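Local coordinates for protein predicted acyltransferase with acyl-CoA N-acyltransferase domain (Escherichia coli, PDB 4RS2) that binds coenzyme A and probably transfers acyl groups as a GNAT-family N-acetyltransferase, and on overexpression suppresses gene silencing by small RNAs, at residues Pro28-Asp31 and Ala32-Arg36; Arg161-Asp164 and Asp165-Asn168. All coordinates share one frame; numbering follows the deposited sequence. Where two conformers were deposited one is given.

Contact 1 (Pro28-Asp31 and Ala32-Arg36)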
ATOM      1  N   PRO A  28      -1.327 -16.879  -5.466  1.00 15.00           N
ATOM      2  CA  PRO A  28      -0.016 -17.518  -5.477  1.00 14.93           C
ATOM      3  C   PRO A  28       1.046 -16.643  -6.133  1.00 14.16           C
ATOM      4  O   PRO A  28       2.188 -16.631  -5.689  1.00 13.72           O
ATOM      5  CB  PRO A  28      -0.237 -18.809  -6.301  1.00 16.29           C
ATOM      6  CG  PRO A  28      -1.688 -19.032  -6.323  1.00 16.93           C
ATOM      7  CD  PRO A  28      -2.370 -17.714  -6.089  1.00 16.13           C
ATOM      8  N   GLY A  29       0.667 -15.928  -7.182  1.00 14.10           N
ATOM      9  CA  GLY A  29       1.590 -15.027  -7.862  1.00 13.39           C
ATOM     10  C   GLY A  29       1.998 -13.868  -6.989  1.00 12.49           C
ATOM     11  O   GLY A  29       3.157 -13.454  -6.990  1.00 12.03           O
ATOM     12  N   ILE A  30       1.030 -13.309  -6.269  1.00 11.82           N
ATOM     13  CA  ILE A  30       1.309 -12.244  -5.313  1.00 11.26           C
ATOM     14  C   ILE A  30       2.265 -12.771  -4.258  1.00 11.49           C
ATOM     15  O   ILE A  30       3.246 -12.100  -3.888  1.00 10.96           O
ATOM     16  CB  ILE A  30       0.002 -11.717  -4.690  1.00 11.01           C
ATOM     17  CG1 ILE A  30      -0.868 -11.001  -5.748  1.00 11.07           C
ATOM     18  CG2 ILE A  30       0.277 -10.757  -3.563  1.00 10.44           C
ATOM     19  CD1 ILE A  30      -2.303 -10.856  -5.336  1.00 11.48           C
ATOM     20  N   ASP A  31       1.980 -13.982  -3.758  1.00 12.61           N
ATOM     21  CA  ASP A  31       2.821 -14.540  -2.707  1.00 13.26           C
ATOM     22  C   ASP A  31       4.238 -14.703  -3.161  1.00 12.84           C
ATOM     23  O   ASP A  31       5.180 -14.369  -2.400  1.00 12.27           O
ATOM     24  CB  ASP A  31       2.266 -15.874  -2.208  1.00 14.76           C
ATOM     25  CG  ASP A  31       2.908 -16.346  -0.904  1.00 16.24           C
ATOM     26  OD1 ASP A  31       2.438 -15.928   0.168  1.00 17.83           O
ATOM     27  OD2 ASP A  31       3.842 -17.164  -0.947  1.00 19.53           O
ATOM     28  N   ALA A  32       4.429 -15.147  -4.409  1.00 13.19           N
ATOM     29  CA  ALA A  32       5.753 -15.401  -4.925  1.00 13.61           C
ATOM     30  C   ALA A  32       6.472 -14.089  -5.110  1.00 12.80           C
ATOM     31  O   ALA A  32       7.658 -13.990  -4.802  1.00 12.89           O
ATOM     32  CB  ALA A  32       5.693 -16.195  -6.221  1.00 14.39           C
ATOM     33  N   LEU A  33       5.769 -13.089  -5.630  1.00 12.06           N
ATOM     34  CA  LEU A  33       6.365 -11.760  -5.762  1.00 11.67           C
ATOM     35  C   LEU A  33       6.830 -11.186  -4.419  1.00 11.24           C
ATOM     36  O   LEU A  33       7.937 -10.622  -4.305  1.00 10.72           O
ATOM     37  CB  LEU A  33       5.366 -10.796  -6.392  1.00 11.54           C
ATOM     38  CG  LEU A  33       5.816  -9.349  -6.477  1.00 11.79           C
ATOM     39  CD1 LEU A  33       6.979  -9.135  -7.451  1.00 12.65           C
ATOM     40  CD2 LEU A  33       4.606  -8.536  -6.880  1.00 11.70           C
ATOM     41  N   LEU A  34       5.992 -11.333  -3.391  1.00 11.19           N
ATOM     42  CA  LEU A  34       6.331 -10.776  -2.082  1.00 11.44           C
ATOM     43  C   LEU A  34       7.492 -11.518  -1.447  1.00 12.23           C
ATOM     44  O   LEU A  34       8.361 -10.896  -0.824  1.00 12.11           O
ATOM     45  CB  LEU A  34       5.091 -10.766  -1.155  1.00 11.39           C
ATOM     46  CG  LEU A  34       3.967  -9.830  -1.674  1.00 11.08           C
ATOM     47  CD1 LEU A  34       2.740  -9.945  -0.807  1.00 11.07           C
ATOM     48  CD2 LEU A  34       4.429  -8.401  -1.775  1.00 11.29           C
ATOM     49  N   ARG A  35       7.553 -12.826  -1.623  1.00 13.00           N
ATOM     50  CA  ARG A  35       8.664 -13.582  -1.047  1.00 14.50           C
ATOM     51  C   ARG A  35       9.997 -13.286  -1.684  1.00 15.56           C
ATOM     52  O   ARG A  35      11.044 -13.316  -1.008  1.00 16.50           O
ATOM     53  CB  ARG A  35       8.386 -15.073  -1.133  1.00 14.92           C
ATOM     54  CG  ARG A  35       7.290 -15.519  -0.202  1.00 15.25           C
ATOM     55  CD  ARG A  35       7.043 -17.017  -0.211  1.00 16.42           C
ATOM     56  NE  ARG A  35       6.018 -17.350   0.772  1.00 17.43           N
ATOM     57  CZ  ARG A  35       6.255 -17.709   2.035  1.00 19.17           C
ATOM     58  NH1 ARG A  35       7.496 -17.868   2.480  1.00 21.13           N
ATOM     59  NH2 ARG A  35       5.235 -17.932   2.856  1.00 21.79           N
ATOM     60  N   ARG A  36       9.964 -13.000  -2.977  0.60 15.41           N
ATOM     61  CA  ARG A  36      11.193 -12.726  -3.704  0.60 16.15           C
ATOM     62  C   ARG A  36      11.642 -11.273  -3.617  0.60 15.78           C
ATOM     63  O   ARG A  36      12.822 -11.005  -3.777  0.60 16.59           O
ATOM     64  CB  ARG A  36      11.117 -13.215  -5.160  0.60 17.08           C
ATOM     65  CG  ARG A  36      10.178 -12.501  -6.107  0.60 16.95           C
ATOM     66  CD  ARG A  36      10.353 -13.052  -7.531  0.60 17.95           C
ATOM     67  NE  ARG A  36       9.422 -12.439  -8.475  0.60 17.72           N
ATOM     68  CZ  ARG A  36       8.189 -12.884  -8.746  0.60 17.52           C
ATOM     69  NH1 ARG A  36       7.709 -13.973  -8.165  0.60 18.19           N
ATOM     70  NH2 ARG A  36       7.438 -12.241  -9.617  0.60 17.75           N
TER
HETATM   71  O   HOH W   1       4.726 -13.378  -9.303  1.00 16.62           O
HETATM   72  O   HOH W   2       2.501 -17.421   2.122  1.00 35.33           O
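Asp31 and Arg35, one helical turn apart, form a salt bridge that runs along helix 27-37 beside Ala44 of helix 42-53. Asp31 OD2 accepts from Arg35 NE at 2.8 Å, met on its syn side but 28° out of the carboxylate plane, while the oxygen stays close to the guanidinium plane. The planes of the two groups lie 43° apart. A second link is indirect: water 2 accepts from Arg35 NH2 at 2.9 Å, while its leg to Asp31 OD1 is very short and uncertain in detail. Asp31 reaches this position because its CG stands anti to the backbone N (chi1 -167°), and Arg35 because its chain is extended from CG to NE.

Water 1 donates to Gly29 O at 2.8 Å and, in the conformer given, accepts from Arg36 NH2; Gly29 O is gripped twice, since Leu33 N also bonds to it at 3.0 Å. That backbone bond belongs to an i to i+4 ladder that includes Leu34 N to Ile30 O at 2.9 Å.

On the inner side, Ile30 CG2 lies alongside Leu34 CD1 at 3.8 Å.

This amphipathic helix, an early one of the GNAT domain with the Leu33 side chain about 7 Å from the bound coenzyme A, packs Ile30 and Leu33 on strand 69-80, and Leu34 on strand 87-95 and Val47 of helix 42-53; Arg35 also pairs with Asp41.

Contact 2 (Arg161-Asp164 and Asp165-Asn168)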
ATOM      1  N   ARG A 161      -3.961  12.557   2.340  1.00 11.95           N
ATOM      2  CA  ARG A 161      -5.386  12.800   2.407  1.00 12.67           C
ATOM      3  C   ARG A 161      -5.995  12.486   1.055  1.00 13.33           C
ATOM      4  O   ARG A 161      -5.335  12.649   0.024  1.00 14.05           O
ATOM      5  CB  ARG A 161      -5.639  14.274   2.717  1.00 14.07           C
ATOM      6  CG  ARG A 161      -5.346  15.243   1.588  1.00 14.96           C
ATOM      7  CD  ARG A 161      -5.381  16.657   2.126  1.00 16.63           C
ATOM      8  NE  ARG A 161      -4.167  16.929   2.886  1.00 16.09           N
ATOM      9  CZ  ARG A 161      -3.857  18.108   3.428  1.00 18.72           C
ATOM     10  NH1 ARG A 161      -4.728  19.140   3.366  1.00 19.13           N
ATOM     11  NH2 ARG A 161      -2.684  18.249   4.073  1.00 18.03           N
ATOM     12  N   LEU A 162      -7.257  12.083   1.051  1.00 13.30           N
ATOM     13  CA  LEU A 162      -7.994  11.881  -0.195  1.00 14.52           C
ATOM     14  C   LEU A 162      -9.015  12.995  -0.447  1.00 16.89           C
ATOM     15  O   LEU A 162      -9.622  13.036  -1.514  1.00 19.44           O
ATOM     16  CB  LEU A 162      -8.665  10.529  -0.207  1.00 13.91           C
ATOM     17  CG  LEU A 162      -7.665   9.362  -0.109  1.00 13.27           C
ATOM     18  CD1 LEU A 162      -8.391   8.021  -0.164  1.00 13.82           C
ATOM     19  CD2 LEU A 162      -6.660   9.457  -1.254  1.00 13.51           C
ATOM     20  N   ALA A 163      -9.219  13.858   0.538  1.00 19.51           N
ATOM     21  CA  ALA A 163     -10.102  15.020   0.440  1.00 19.90           C
ATOM     22  C   ALA A 163      -9.300  16.110   1.113  1.00 20.59           C
ATOM     23  O   ALA A 163      -8.509  15.817   2.017  1.00 19.99           O
ATOM     24  CB  ALA A 163     -11.412  14.779   1.162  1.00 21.78           C
ATOM     25  N   ASP A 164      -9.504  17.365   0.729  1.00 20.51           N
ATOM     26  CA  ASP A 164      -8.622  18.389   1.220  1.00 22.45           C
ATOM     27  C   ASP A 164      -8.668  18.620   2.726  1.00 20.57           C
ATOM     28  O   ASP A 164      -7.651  18.964   3.356  1.00 21.65           O
ATOM     29  CB  ASP A 164      -8.805  19.707   0.495  1.00 26.18           C
ATOM     30  CG  ASP A 164      -7.484  20.430   0.351  1.00 32.70           C
ATOM     31  OD1 ASP A 164      -6.550  19.805  -0.216  1.00 37.60           O
ATOM     32  OD2 ASP A 164      -7.360  21.591   0.819  1.00 41.15           O
ATOM     33  N   ASP A 165      -9.828  18.396   3.307  1.00 19.48           N
ATOM     34  CA  ASP A 165     -10.015  18.636   4.724  1.00 19.59           C
ATOM     35  C   ASP A 165     -10.016  17.362   5.537  1.00 16.37           C
ATOM     36  O   ASP A 165     -10.374  17.404   6.706  1.00 14.67           O
ATOM     37  CB  ASP A 165     -11.335  19.386   4.970  1.00 22.07           C
ATOM     38  CG  ASP A 165     -12.578  18.575   4.576  1.00 26.16           C
ATOM     39  OD1 ASP A 165     -12.456  17.388   4.176  1.00 27.96           O
ATOM     40  OD2 ASP A 165     -13.696  19.148   4.662  1.00 33.20           O
ATOM     41  N   ALA A 166      -9.603  16.244   4.952  1.00 14.39           N
ATOM     42  CA  ALA A 166      -9.704  14.951   5.630  1.00 14.53           C
ATOM     43  C   ALA A 166      -8.935  14.806   6.932  1.00 14.45           C
ATOM     44  O   ALA A 166      -9.340  14.042   7.802  1.00 15.36           O
ATOM     45  CB  ALA A 166      -9.298  13.835   4.689  1.00 14.15           C
ATOM     46  N   LEU A 167      -7.816  15.509   7.049  1.00 14.64           N
ATOM     47  CA  LEU A 167      -6.974  15.415   8.220  1.00 14.38           C
ATOM     48  C   LEU A 167      -7.324  16.436   9.305  1.00 15.50           C
ATOM     49  O   LEU A 167      -6.922  16.255  10.446  1.00 16.72           O
ATOM     50  CB  LEU A 167      -5.515  15.596   7.818  1.00 14.12           C
ATOM     51  CG  LEU A 167      -5.095  14.721   6.606  1.00 14.33           C
ATOM     52  CD1 LEU A 167      -3.605  14.894   6.364  1.00 15.29           C
ATOM     53  CD2 LEU A 167      -5.417  13.250   6.776  1.00 15.30           C
ATOM     54  N   ASN A 168      -8.106  17.466   8.974  1.00 16.62           N
ATOM     55  CA  ASN A 168      -8.398  18.541   9.937  1.00 19.20           C
ATOM     56  C   ASN A 168      -9.206  18.050  11.112  1.00 18.29           C
ATOM     57  O   ASN A 168     -10.295  17.506  10.938  1.00 18.60           O
ATOM     58  CB  ASN A 168      -9.065  19.727   9.242  1.00 22.25           C
ATOM     59  CG  ASN A 168      -8.158  20.364   8.191  1.00 26.63           C
ATOM     60  OD1 ASN A 168      -6.936  20.343   8.331  1.00 31.47           O
ATOM     61  ND2 ASN A 168      -8.746  20.938   7.151  1.00 32.12           N
TER
HETATM   62  O   HOH W   3      -6.722  17.830   5.731  1.00 24.85           O
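Asp164 O is gripped by two donors, the Arg161 side chain from the end of strand 157-161 and a water that also meets Leu167 N. Arg161 NH1 donates to Asp164 O at 2.9 Å, lying in the carbonyl plane although the oxygen is tilted 26° from the guanidinium plane. Water 3 donates to Asp164 O at 2.8 Å and accepts from Leu167 N at 2.9 Å, bridging the chain across the turn; it also sits over one face of the Arg161 guanidinium, offset toward the rim. The bend at chi3 (76°) turns the guanidinium alongside the chain toward Asp164.

The backbone makes two overlapping type I turns, 163-166 and 165-168. The first is closed by Ala166 N to Ala163 O at 3.2 Å, with the donor well above the carbonyl plane, and the second by Asn168 N to Asp165 O at 3.2 Å.

Apolar contact is modest: Leu167 crosses Arg161 at about a right angle, its CG 4.0 Å from Arg161 CB, while Ala163 CB and Ala166 CB stand 4.2 Å apart.

The loop leads from strand 157-161 to strand 172-175. Leu162 anchors it on helix 104-118, Leu167 touches strand 123-127, and Arg161 NH2 forms a salt bridge with Glu139 of strand 139-140.

From the N terminus, contact 1 comes first, within helix 27-37, where it closes single helical turns; contact 2 follows much later, in the turns between strands 157-161 and 172-175. The two are in series, neither nesting nor crossing. Their centres are 33 Å apart and their nearest atoms about 20 Å, on opposite sides of the chain's centre, so they do not touch. What they share is the one mixed sheet: Leu34 of contact 1 meets strand 87-95 and Leu167 of contact 2 meets strand 123-127, two strands that pair parallel, and strand 123-127 pairs in turn with 157-161, which leads into contact 2.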